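Local coordinates for protein aldo-keto Reductase, OXIDOREDUCTASE (Salmonella typhimurium, PDB 5T79) that binds NADPH and is probably an NADPH-dependent aldo-keto reductase that reduces aldehydes such as 3-hydroxybutanal to the alcohol, at residues D133-H138 against K151-L156; P145-M150 against E183-P188; S197-W202 against L260-R265. One frame throughout, in Å; residues are numbered along the deposited sequence.

Interactions 1 and 2 are neighbours that share helix 146-158, with centres about 9 Å apart. Interaction 1 is buried and wholly apolar. It fixes the inner flank of that helix to strand 132-137 of the barrel. Interaction 2 joins the start of the same helix to the end of helix 172-185, nearer the surface, and adds a water-bridged charge pair to a small apolar contact. They touch, among other places, where Asp154 OD1 meets Thr187 OG1, a probable hydrogen bond of 2.6 Å. Interaction 3 stands apart, about 33 Å from interaction 1 between centres. It is partly buried, and a loop aromatic packs there on helix 257-272.

Interaction 1: residues D133-H138 against K151-L156; sequences DIFYHH and KALDHL. With NDP (NADPH dihydro-nicotinamide-adenine-dinucleotide phosphate), chain E.
This is a buried apolar contact between a barrel strand and the helix that follows it. Phe135 on strand 134-137 packs against Leu153 and Leu156 of helix 151-156. The two elements run almost antiparallel, at 168°, with their axes 9.7 Å apart at closest approach. Phe135 places CG anti to its backbone N (chi1 -177°), and its CB points at the helix. The CD2-CE2 bond of the ring then meets two leucine methyls from residues about one helical turn apart. Leu153 CD2 comes to 3.6 Å from Phe135 CD2, and the two side chains cross at about a right angle. Leu156 CD1 is also 3.6 Å from Phe135 CE2. Both methyls lie oblique to the ring. No hydrogen bond joins the segments. His137 adds a looser contact, with its CB 4.4 Å from Leu153 CD1. Its ring leads away from the helix, and ND1 is hydrogen-bonded to Tyr170. Just after the strand, His138 belongs to the NADPH pocket: its NE2 lies 3.4 Å from NDP O7N, with the carboxamide at the edge of the ring. The contact lies within the beta-alpha-beta unit of strand 132-137, helix 146-158 and strand 162-168. Leu120 of helix 113-127 also packs on Phe135. Leu153 reaches both Leu116 of that helix and Val165 of strand 162-168.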
loop_
_atom_site.group_PDB
_atom_site.type_symbol
_atom_site.label_atom_id
_atom_site.label_comp_id
_atom_site.label_asym_id
_atom_site.label_seq_id
_atom_site.Cartn_x
_atom_site.Cartn_y
_atom_site.Cartn_z
ATOM N N ASP A 133 -9.163 5.052 -8.598
ATOM C CA ASP A 133 -10.132 4.563 -7.613
ATOM C C ASP A 133 -9.899 5.236 -6.279
ATOM O O ASP A 133 -10.847 5.487 -5.543
ATOM C CB ASP A 133 -10.023 3.037 -7.462
ATOM C CG ASP A 133 -10.383 2.374 -8.762
ATOM O OD1 ASP A 133 -11.583 2.205 -9.015
ATOM O OD2 ASP A 133 -9.461 2.135 -9.584
ATOM N N ILE A 134 -8.621 5.478 -5.937
ATOM C CA ILE A 134 -8.273 6.130 -4.676
ATOM C C ILE A 134 -7.199 7.166 -4.902
ATOM O O ILE A 134 -6.144 6.842 -5.471
ATOM C CB ILE A 134 -7.778 5.144 -3.558
ATOM C CG1 ILE A 134 -8.668 3.874 -3.442
ATOM C CG2 ILE A 134 -7.692 5.895 -2.204
ATOM C CD1 ILE A 134 -8.035 2.745 -2.500
ATOM N N PHE A 135 -7.434 8.393 -4.426
ATOM C CA PHE A 135 -6.391 9.424 -4.486
ATOM C C PHE A 135 -5.974 9.765 -3.072
ATOM O O PHE A 135 -6.823 10.114 -2.272
ATOM C CB PHE A 135 -6.848 10.684 -5.269
ATOM C CG PHE A 135 -5.777 11.742 -5.416
ATOM C CD1 PHE A 135 -4.550 11.441 -6.011
ATOM C CD2 PHE A 135 -5.988 13.036 -4.952
ATOM C CE1 PHE A 135 -3.560 12.426 -6.150
ATOM C CE2 PHE A 135 -4.995 14.014 -5.083
ATOM C CZ PHE A 135 -3.803 13.712 -5.716
ATOM N N TYR A 136 -4.653 9.742 -2.770
ATOM C CA TYR A 136 -4.201 10.041 -1.419
ATOM C C TYR A 136 -3.499 11.350 -1.281
ATOM O O TYR A 136 -2.749 11.729 -2.177
ATOM C CB TYR A 136 -3.126 9.008 -0.992
ATOM C CG TYR A 136 -3.591 7.613 -0.643
ATOM C CD1 TYR A 136 -3.703 6.628 -1.623
ATOM C CD2 TYR A 136 -3.782 7.238 0.685
ATOM C CE1 TYR A 136 -3.991 5.296 -1.283
ATOM C CE2 TYR A 136 -4.074 5.916 1.034
ATOM C CZ TYR A 136 -4.174 4.951 0.049
ATOM O OH TYR A 136 -4.439 3.656 0.413
ATOM N N HIS A 137 -3.601 11.968 -0.084
ATOM C CA HIS A 137 -2.636 12.985 0.334
ATOM C C HIS A 137 -1.509 12.129 0.914
ATOM O O HIS A 137 -1.753 11.364 1.858
ATOM C CB HIS A 137 -3.195 14.001 1.339
ATOM C CG HIS A 137 -2.201 15.089 1.629
ATOM N ND1 HIS A 137 -2.129 15.683 2.878
ATOM C CD2 HIS A 137 -1.236 15.622 0.835
ATOM C CE1 HIS A 137 -1.180 16.604 2.787
ATOM N NE2 HIS A 137 -0.583 16.578 1.587
ATOM N N HIS A 138 -0.307 12.168 0.296
ATOM C CA HIS A 138 0.803 11.245 0.574
ATOM C C HIS A 138 1.443 11.387 1.974
ATOM O O HIS A 138 1.996 10.405 2.499
ATOM C CB HIS A 138 1.878 11.415 -0.517
ATOM C CG HIS A 138 2.719 10.209 -0.816
ATOM N ND1 HIS A 138 3.404 10.101 -2.013
ATOM C CD2 HIS A 138 2.985 9.114 -0.063
ATOM C CE1 HIS A 138 4.099 8.973 -1.931
ATOM N NE2 HIS A 138 3.850 8.328 -0.791
ATOM N N LYS A 151 -10.389 19.851 1.203
ATOM C CA LYS A 151 -11.319 20.411 0.222
ATOM C C LYS A 151 -10.844 20.075 -1.230
ATOM O O LYS A 151 -11.698 19.863 -2.101
ATOM C CB LYS A 151 -11.460 21.920 0.411
ATOM C CG LYS A 151 -12.592 22.521 -0.422
ATOM C CD LYS A 151 -13.074 23.837 0.134
ATOM C CE LYS A 151 -14.064 23.687 1.263
ATOM N NZ LYS A 151 -14.196 24.962 2.011
ATOM N N ALA A 152 -9.503 20.025 -1.476
ATOM C CA ALA A 152 -8.958 19.623 -2.793
ATOM C C ALA A 152 -9.313 18.147 -3.065
ATOM O O ALA A 152 -9.725 17.823 -4.174
ATOM C CB ALA A 152 -7.451 19.830 -2.858
ATOM N N LEU A 153 -9.229 17.270 -2.035
ATOM C CA LEU A 153 -9.629 15.854 -2.174
ATOM C C LEU A 153 -11.134 15.750 -2.478
ATOM O O LEU A 153 -11.526 15.037 -3.402
ATOM C CB LEU A 153 -9.287 15.049 -0.895
ATOM C CG LEU A 153 -7.778 14.917 -0.569
ATOM C CD1 LEU A 153 -7.595 14.091 0.705
ATOM C CD2 LEU A 153 -6.994 14.234 -1.745
ATOM N N ASP A 154 -11.973 16.442 -1.686
ATOM C CA ASP A 154 -13.432 16.494 -1.878
ATOM C C ASP A 154 -13.759 16.993 -3.315
ATOM O O ASP A 154 -14.583 16.401 -4.007
ATOM C CB ASP A 154 -14.041 17.457 -0.827
ATOM C CG ASP A 154 -15.525 17.701 -1.018
ATOM O OD1 ASP A 154 -16.310 16.761 -0.803
ATOM O OD2 ASP A 154 -15.900 18.843 -1.368
ATOM N N HIS A 155 -13.076 18.063 -3.768
ATOM C CA HIS A 155 -13.286 18.596 -5.125
ATOM C C HIS A 155 -12.996 17.549 -6.218
ATOM O O HIS A 155 -13.776 17.427 -7.163
ATOM C CB HIS A 155 -12.385 19.829 -5.347
ATOM C CG HIS A 155 -12.448 20.381 -6.732
ATOM N ND1 HIS A 155 -13.524 21.129 -7.160
ATOM C CD2 HIS A 155 -11.548 20.281 -7.739
ATOM C CE1 HIS A 155 -13.246 21.467 -8.410
ATOM N NE2 HIS A 155 -12.059 20.986 -8.794
ATOM N N LEU A 156 -11.881 16.809 -6.088
ATOM C CA LEU A 156 -11.436 15.832 -7.098
ATOM C C LEU A 156 -12.400 14.639 -7.149
ATOM O O LEU A 156 -12.661 14.103 -8.234
ATOM C CB LEU A 156 -9.988 15.391 -6.810
ATOM C CG LEU A 156 -8.933 16.534 -7.053
ATOM C CD1 LEU A 156 -7.576 16.185 -6.407
ATOM C CD2 LEU A 156 -8.762 16.863 -8.583
HETATM P PA NDP E . 8.004 -4.700 1.344
HETATM O O1A NDP E . 6.955 -5.739 1.085
HETATM O O2A NDP E . 8.340 -4.161 2.661
HETATM O O5B NDP E . 9.425 -5.136 0.727
HETATM C C5B NDP E . 9.423 -5.311 -0.704
HETATM C C4B NDP E . 10.785 -5.705 -1.205
HETATM O O4B NDP E . 11.313 -6.767 -0.380
HETATM C C3B NDP E . 10.777 -6.231 -2.639
HETATM O O3B NDP E . 11.052 -5.175 -3.557
HETATM C C2B NDP E . 11.849 -7.314 -2.625
HETATM O O2B NDP E . 13.156 -6.760 -2.888
HETATM C C1B NDP E . 11.801 -7.824 -1.183
HETATM N N9A NDP E . 10.948 -8.990 -0.976
HETATM C C8A NDP E . 9.579 -9.039 -0.969
HETATM N N7A NDP E . 9.087 -10.234 -0.746
HETATM C C5A NDP E . 10.214 -11.031 -0.604
HETATM C C6A NDP E . 10.379 -12.418 -0.414
HETATM N N6A NDP E . 9.369 -13.265 -0.189
HETATM N N1A NDP E . 11.642 -12.902 -0.405
HETATM C C2A NDP E . 12.663 -12.046 -0.522
HETATM N N3A NDP E . 12.630 -10.720 -0.680
HETATM C C4A NDP E . 11.367 -10.274 -0.735
HETATM O O3 NDP E . 7.370 -3.536 0.472
HETATM P PN NDP E . 7.944 -2.052 0.318
HETATM O O1N NDP E . 8.619 -2.181 -0.998
HETATM O O2N NDP E . 8.730 -1.576 1.531
HETATM O O5D NDP E . 6.723 -0.981 0.277
HETATM C C5D NDP E . 5.391 -1.530 0.082
HETATM C C4D NDP E . 4.555 -0.621 -0.790
HETATM O O4D NDP E . 4.056 0.465 0.013
HETATM C C3D NDP E . 5.258 0.043 -1.960
HETATM O O3D NDP E . 5.343 -0.845 -3.064
HETATM C C2D NDP E . 4.419 1.310 -2.181
HETATM O O2D NDP E . 3.303 1.221 -3.066
HETATM C C1D NDP E . 3.973 1.648 -0.756
HETATM N N1N NDP E . 4.836 2.642 -0.086
HETATM C C2N NDP E . 4.217 3.817 0.341
HETATM C C3N NDP E . 4.884 4.802 0.967
HETATM C C7N NDP E . 4.103 5.894 1.646
HETATM O O7N NDP E . 4.781 6.803 2.149
HETATM N N7N NDP E . 2.770 5.904 1.662
HETATM C C4N NDP E . 6.389 4.767 1.016
HETATM C C5N NDP E . 6.922 3.393 0.787
HETATM C C6N NDP E . 6.203 2.428 0.250
HETATM P P2B NDP E . 14.312 -7.319 -3.882
HETATM O O1X NDP E . 14.692 -6.441 -5.016
HETATM O O2X NDP E . 15.449 -7.548 -2.895
HETATM O O3X NDP E . 13.808 -8.691 -4.316
#

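Interaction 2: residues P145-M150 against E183-P188; sequences PLKETM and EDLGTP. With SO4 (sulfate ion), chain C.
Lys147 sets CG anti to its backbone N (chi1 -168°) and then bends at chi2 (105°), which carries its amine across to Asp184. Asp184 also has CG anti to its backbone N, and the two side chains cross at about a right angle. The direct salt bridge is long, with Lys147 NZ 3.9 Å from Asp184 OD2. A water bridges the two groups. It accepts a hydrogen bond from Lys147 NZ at 2.8 Å and donates one of the same length to Asp184 OD2. The charges are thus probably coupled in good part through this water, on the solvent-exposed side of the contact.

Deeper in, Leu185 points at helix 146-150. Its CD1 lies 3.9 Å from the carbonyl O of Met150 and 4.3 Å from Met150 CB. The rest of the Met150 side chain leads away from the 183-188 segment and touches Ile181 and Leu182, earlier in helix 172-185. Leu185 CD2 makes a loose contact with Lys147 CE (4.5 Å).

One helix begins and the other ends here. Pro145 holds the N-cap position of helix 146-158. The backbone N of Leu146 donates to sulfate O2 at 2.8 Å, with a nearly straight N-H...O angle of 163°. This sulfate probably came from the crystallisation liquor. An anion at this place suits the partial positive charge expected at a helix N-terminus. Helix 172-185 ends in a Schellman motif, with Gly186 at positive phi. Such packing of successive outer helices, apolar inside and charged toward solvent, fits the helical layer of a TIM barrel, the fold of the aldo-keto reductases.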
loop_
_atom_site.group_PDB
_atom_site.type_symbol
_atom_site.label_atom_id
_atom_site.label_comp_id
_atom_site.label_asym_id
_atom_site.label_seq_id
_atom_site.Cartn_x
_atom_site.Cartn_y
_atom_site.Cartn_z
ATOM N N PRO A 145 -3.276 24.887 5.741
ATOM C CA PRO A 145 -4.470 24.490 6.515
ATOM C C PRO A 145 -4.972 23.145 6.047
ATOM O O PRO A 145 -5.071 22.910 4.837
ATOM C CB PRO A 145 -5.480 25.597 6.197
ATOM C CG PRO A 145 -4.636 26.790 5.906
ATOM C CD PRO A 145 -3.464 26.223 5.133
ATOM N N LEU A 146 -5.236 22.243 6.990
ATOM C CA LEU A 146 -5.707 20.913 6.618
ATOM C C LEU A 146 -7.016 21.011 5.803
ATOM O O LEU A 146 -7.234 20.207 4.896
ATOM C CB LEU A 146 -5.898 20.076 7.900
ATOM C CG LEU A 146 -6.313 18.630 7.752
ATOM C CD1 LEU A 146 -5.278 17.819 6.950
ATOM C CD2 LEU A 146 -6.510 18.013 9.125
ATOM N N LYS A 147 -7.849 22.014 6.089
ATOM C CA LYS A 147 -9.113 22.196 5.359
ATOM C C LYS A 147 -8.880 22.405 3.845
ATOM O O LYS A 147 -9.689 21.926 3.052
ATOM C CB LYS A 147 -9.916 23.372 5.937
ATOM C CG LYS A 147 -11.358 23.452 5.437
ATOM C CD LYS A 147 -12.371 23.008 6.479
ATOM C CE LYS A 147 -13.765 22.985 5.903
ATOM N NZ LYS A 147 -14.793 22.763 6.952
ATOM N N GLU A 148 -7.819 23.143 3.443
ATOM C CA GLU A 148 -7.562 23.359 2.016
ATOM C C GLU A 148 -7.229 22.038 1.328
ATOM O O GLU A 148 -7.741 21.751 0.231
ATOM C CB GLU A 148 -6.417 24.379 1.783
ATOM C CG GLU A 148 -6.052 24.519 0.300
ATOM C CD GLU A 148 -4.950 25.510 -0.012
ATOM O OE1 GLU A 148 -4.939 26.600 0.597
ATOM O OE2 GLU A 148 -4.142 25.235 -0.920
ATOM N N THR A 149 -6.352 21.242 1.963
ATOM C CA THR A 149 -5.944 19.952 1.397
ATOM C C THR A 149 -7.145 19.011 1.270
ATOM O O THR A 149 -7.304 18.341 0.252
ATOM C CB THR A 149 -4.852 19.293 2.256
ATOM O OG1 THR A 149 -3.782 20.234 2.456
ATOM C CG2 THR A 149 -4.286 18.048 1.567
ATOM N N MET A 150 -7.980 18.964 2.311
ATOM C CA MET A 150 -9.139 18.079 2.330
ATOM C C MET A 150 -10.199 18.527 1.340
ATOM O O MET A 150 -10.847 17.671 0.712
ATOM C CB MET A 150 -9.723 17.968 3.745
ATOM C CG MET A 150 -8.779 17.296 4.743
ATOM S SD MET A 150 -8.213 15.599 4.385
ATOM C CE MET A 150 -6.580 15.921 3.782
ATOM N N GLU A 183 -15.586 13.937 6.470
ATOM C CA GLU A 183 -16.954 13.502 6.795
ATOM C C GLU A 183 -17.935 14.699 6.694
ATOM O O GLU A 183 -19.004 14.571 6.087
ATOM C CB GLU A 183 -16.987 12.873 8.200
ATOM C CG GLU A 183 -18.380 12.495 8.707
ATOM C CD GLU A 183 -19.173 11.478 7.905
ATOM O OE1 GLU A 183 -18.554 10.601 7.263
ATOM O OE2 GLU A 183 -20.423 11.531 7.960
ATOM N N ASP A 184 -17.553 15.865 7.266
ATOM C CA ASP A 184 -18.376 17.089 7.233
ATOM C C ASP A 184 -18.537 17.593 5.795
ATOM O O ASP A 184 -19.584 18.136 5.441
ATOM C CB ASP A 184 -17.748 18.186 8.114
ATOM C CG ASP A 184 -18.444 19.531 8.022
ATOM O OD1 ASP A 184 -19.542 19.669 8.592
ATOM O OD2 ASP A 184 -17.923 20.427 7.309
ATOM N N LEU A 185 -17.496 17.428 4.974
ATOM C CA LEU A 185 -17.537 17.845 3.569
ATOM C C LEU A 185 -18.435 16.919 2.723
ATOM O O LEU A 185 -18.921 17.339 1.678
ATOM C CB LEU A 185 -16.124 17.909 2.967
ATOM C CG LEU A 185 -15.255 19.114 3.382
ATOM C CD1 LEU A 185 -13.819 18.963 2.836
ATOM C CD2 LEU A 185 -15.871 20.447 2.908
ATOM N N GLY A 186 -18.661 15.697 3.181
ATOM C CA GLY A 186 -19.511 14.746 2.468
ATOM C C GLY A 186 -18.768 13.755 1.593
ATOM O O GLY A 186 -19.386 13.040 0.803
ATOM N N THR A 187 -17.438 13.694 1.717
ATOM C CA THR A 187 -16.598 12.746 0.986
ATOM C C THR A 187 -15.835 11.981 2.067
ATOM O O THR A 187 -14.734 12.398 2.416
ATOM C CB THR A 187 -15.679 13.472 -0.020
ATOM O OG1 THR A 187 -16.493 14.136 -0.971
ATOM C CG2 THR A 187 -14.719 12.510 -0.730
ATOM N N PRO A 188 -16.431 10.945 2.691
ATOM C CA PRO A 188 -15.738 10.279 3.815
ATOM C C PRO A 188 -14.423 9.626 3.421
ATOM O O PRO A 188 -14.314 9.035 2.341
ATOM C CB PRO A 188 -16.742 9.226 4.313
ATOM C CG PRO A 188 -17.769 9.122 3.285
ATOM C CD PRO A 188 -17.771 10.373 2.454
HETATM S S SO4 C . -4.775 23.716 10.542
HETATM O O1 SO4 C . -5.709 24.647 9.897
HETATM O O2 SO4 C . -4.444 22.587 9.679
HETATM O O3 SO4 C . -5.401 23.191 11.764
HETATM O O4 SO4 C . -3.543 24.441 10.888
HETATM O O HOH W 1 -15.231 19.967 6.868
#

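Interaction 3: residues S197-W202 against L260-R265; sequences SLFERW and LEKVRR
Phe199 directs the far end of its ring at helix 260-265, where Lys262 and Val263 receive it. Its CG stands anti to its carbonyl carbon (chi1 -71°), and this brings the ring end toward the helix. Val263 CG2 lies in the plane of the ring, at its edge, 3.6 Å from Phe199 CE2. These two side chains cross at about a right angle. Lys262 approaches obliquely through its CB, which is 3.9 Å from Phe199 CE1. Beyond CG the lysine chain is extended and leads away from the loop. Its NZ is hydrogen-bonded to the carbonyl O of Leu328. The ring also makes a cation-pi contact with Lys259, and Leu328 of helix 318-329 touches it.

The loop that carries the ring is bonded to itself. Ser197 to Glu200 form a type I beta turn, in which Glu200 N donates to Ser197 O at 3.0 Å. Ser197 OG accepts from Phe199 N at 3.1 Å, which makes an ST turn. The Phe199 side chain is about 10 Å from the bound NADPH. The contact packs the loop after barrel strand 191-193 on helix 257-272, as part of the TIM-barrel fold.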
loop_
_atom_site.group_PDB
_atom_site.type_symbol
_atom_site.label_atom_id
_atom_site.label_comp_id
_atom_site.label_asym_id
_atom_site.label_seq_id
_atom_site.Cartn_x
_atom_site.Cartn_y
_atom_site.Cartn_z
ATOM N N SER A 197 4.798 -2.872 10.387
ATOM C CA SER A 197 5.478 -4.182 10.327
ATOM C C SER A 197 5.891 -4.595 11.714
ATOM O O SER A 197 5.727 -3.811 12.643
ATOM C CB SER A 197 6.720 -4.112 9.433
ATOM O OG SER A 197 7.781 -3.424 10.090
ATOM N N LEU A 198 6.498 -5.784 11.857
ATOM C CA LEU A 198 7.043 -6.226 13.154
ATOM C C LEU A 198 8.050 -5.208 13.729
ATOM O O LEU A 198 8.155 -5.067 14.951
ATOM C CB LEU A 198 7.736 -7.583 13.000
ATOM C CG LEU A 198 6.809 -8.793 12.875
ATOM C CD1 LEU A 198 7.496 -9.938 12.135
ATOM C CD2 LEU A 198 6.409 -9.302 14.255
ATOM N N PHE A 199 8.768 -4.502 12.847
ATOM C CA PHE A 199 9.798 -3.542 13.232
ATOM C C PHE A 199 9.281 -2.092 13.303
ATOM O O PHE A 199 10.046 -1.182 13.629
ATOM C CB PHE A 199 10.982 -3.630 12.244
ATOM C CG PHE A 199 11.825 -4.885 12.366
ATOM C CD1 PHE A 199 11.835 -5.630 13.545
ATOM C CD2 PHE A 199 12.662 -5.280 11.328
ATOM C CE1 PHE A 199 12.632 -6.772 13.666
ATOM C CE2 PHE A 199 13.471 -6.411 11.452
ATOM C CZ PHE A 199 13.462 -7.143 12.630
ATOM N N GLU A 200 8.001 -1.874 13.023
ATOM C CA GLU A 200 7.448 -0.517 13.089
ATOM C C GLU A 200 6.023 -0.598 13.566
ATOM O O GLU A 200 5.111 -0.756 12.757
ATOM C CB GLU A 200 7.564 0.209 11.724
ATOM C CG GLU A 200 7.132 1.670 11.797
ATOM C CD GLU A 200 7.744 2.419 12.971
ATOM O OE1 GLU A 200 8.969 2.679 12.911
ATOM O OE2 GLU A 200 7.041 2.614 13.996
ATOM N N ARG A 201 5.823 -0.477 14.890
ATOM C CA ARG A 201 4.503 -0.715 15.479
ATOM C C ARG A 201 3.779 0.551 15.998
ATOM O O ARG A 201 2.864 0.422 16.815
ATOM C CB ARG A 201 4.675 -1.735 16.640
ATOM C CG ARG A 201 5.232 -3.077 16.156
ATOM C CD ARG A 201 5.470 -4.045 17.300
ATOM N NE ARG A 201 4.210 -4.502 17.892
ATOM C CZ ARG A 201 4.114 -5.493 18.765
ATOM N NH1 ARG A 201 5.203 -6.142 19.166
ATOM N NH2 ARG A 201 2.927 -5.854 19.240
ATOM N N TRP A 202 4.115 1.741 15.483
ATOM C CA TRP A 202 3.509 2.997 15.941
ATOM C C TRP A 202 1.969 3.029 15.826
ATOM O O TRP A 202 1.333 3.640 16.679
ATOM C CB TRP A 202 4.112 4.221 15.220
ATOM C CG TRP A 202 3.637 4.426 13.807
ATOM C CD1 TRP A 202 4.206 3.924 12.670
ATOM C CD2 TRP A 202 2.542 5.250 13.380
ATOM N NE1 TRP A 202 3.516 4.356 11.566
ATOM C CE2 TRP A 202 2.479 5.160 11.971
ATOM C CE3 TRP A 202 1.574 6.022 14.057
ATOM C CZ2 TRP A 202 1.500 5.825 11.221
ATOM C CZ3 TRP A 202 0.587 6.654 13.315
ATOM C CH2 TRP A 202 0.558 6.558 11.911
ATOM N N LEU A 260 19.392 -7.551 12.723
ATOM C CA LEU A 260 19.791 -8.798 12.071
ATOM C C LEU A 260 19.586 -9.986 13.025
ATOM O O LEU A 260 19.078 -11.023 12.592
ATOM C CB LEU A 260 21.238 -8.725 11.559
ATOM C CG LEU A 260 21.785 -9.951 10.784
ATOM C CD1 LEU A 260 20.982 -10.229 9.493
ATOM C CD2 LEU A 260 23.266 -9.767 10.467
ATOM N N GLU A 261 19.904 -9.805 14.328
ATOM C CA GLU A 261 19.682 -10.830 15.349
ATOM C C GLU A 261 18.177 -11.093 15.530
ATOM O O GLU A 261 17.795 -12.243 15.711
ATOM C CB GLU A 261 20.325 -10.426 16.680
ATOM C CG GLU A 261 20.401 -11.541 17.721
ATOM C CD GLU A 261 21.032 -12.856 17.290
ATOM O OE1 GLU A 261 22.132 -12.831 16.690
ATOM O OE2 GLU A 261 20.421 -13.916 17.561
ATOM N N LYS A 262 17.323 -10.041 15.444
ATOM C CA LYS A 262 15.873 -10.211 15.579
ATOM C C LYS A 262 15.333 -10.985 14.378
ATOM O O LYS A 262 14.570 -11.935 14.572
ATOM C CB LYS A 262 15.158 -8.866 15.767
ATOM C CG LYS A 262 15.432 -8.268 17.152
ATOM C CD LYS A 262 14.954 -6.838 17.277
ATOM C CE LYS A 262 15.259 -6.294 18.651
ATOM N NZ LYS A 262 14.896 -4.856 18.769
ATOM N N VAL A 263 15.809 -10.655 13.159
ATOM C CA VAL A 263 15.412 -11.334 11.912
ATOM C C VAL A 263 15.752 -12.831 12.016
ATOM O O VAL A 263 14.920 -13.673 11.684
ATOM C CB VAL A 263 16.058 -10.652 10.669
ATOM C CG1 VAL A 263 16.043 -11.557 9.434
ATOM C CG2 VAL A 263 15.366 -9.318 10.367
ATOM N N ARG A 264 16.956 -13.156 12.486
ATOM C CA ARG A 264 17.379 -14.552 12.639
ATOM C C ARG A 264 16.440 -15.321 13.569
ATOM O O ARG A 264 16.040 -16.440 13.239
ATOM C CB ARG A 264 18.828 -14.622 13.172
ATOM C CG ARG A 264 19.877 -14.219 12.136
ATOM C CD ARG A 264 21.292 -14.337 12.677
ATOM N NE ARG A 264 22.286 -14.267 11.606
ATOM C CZ ARG A 264 23.317 -13.428 11.584
ATOM N NH1 ARG A 264 23.502 -12.566 12.579
ATOM N NH2 ARG A 264 24.169 -13.442 10.569
ATOM N N ARG A 265 16.081 -14.725 14.717
ATOM C CA ARG A 265 15.224 -15.375 15.721
ATOM C C ARG A 265 13.788 -15.463 15.239
ATOM O O ARG A 265 13.138 -16.470 15.493
ATOM C CB ARG A 265 15.286 -14.645 17.071
ATOM C CG ARG A 265 16.656 -14.709 17.754
ATOM C CD ARG A 265 16.618 -13.956 19.065
ATOM N NE ARG A 265 17.860 -14.093 19.827
ATOM C CZ ARG A 265 18.021 -13.673 21.079
ATOM N NH1 ARG A 265 17.018 -13.090 21.726
ATOM N NH2 ARG A 265 19.181 -13.843 21.698
#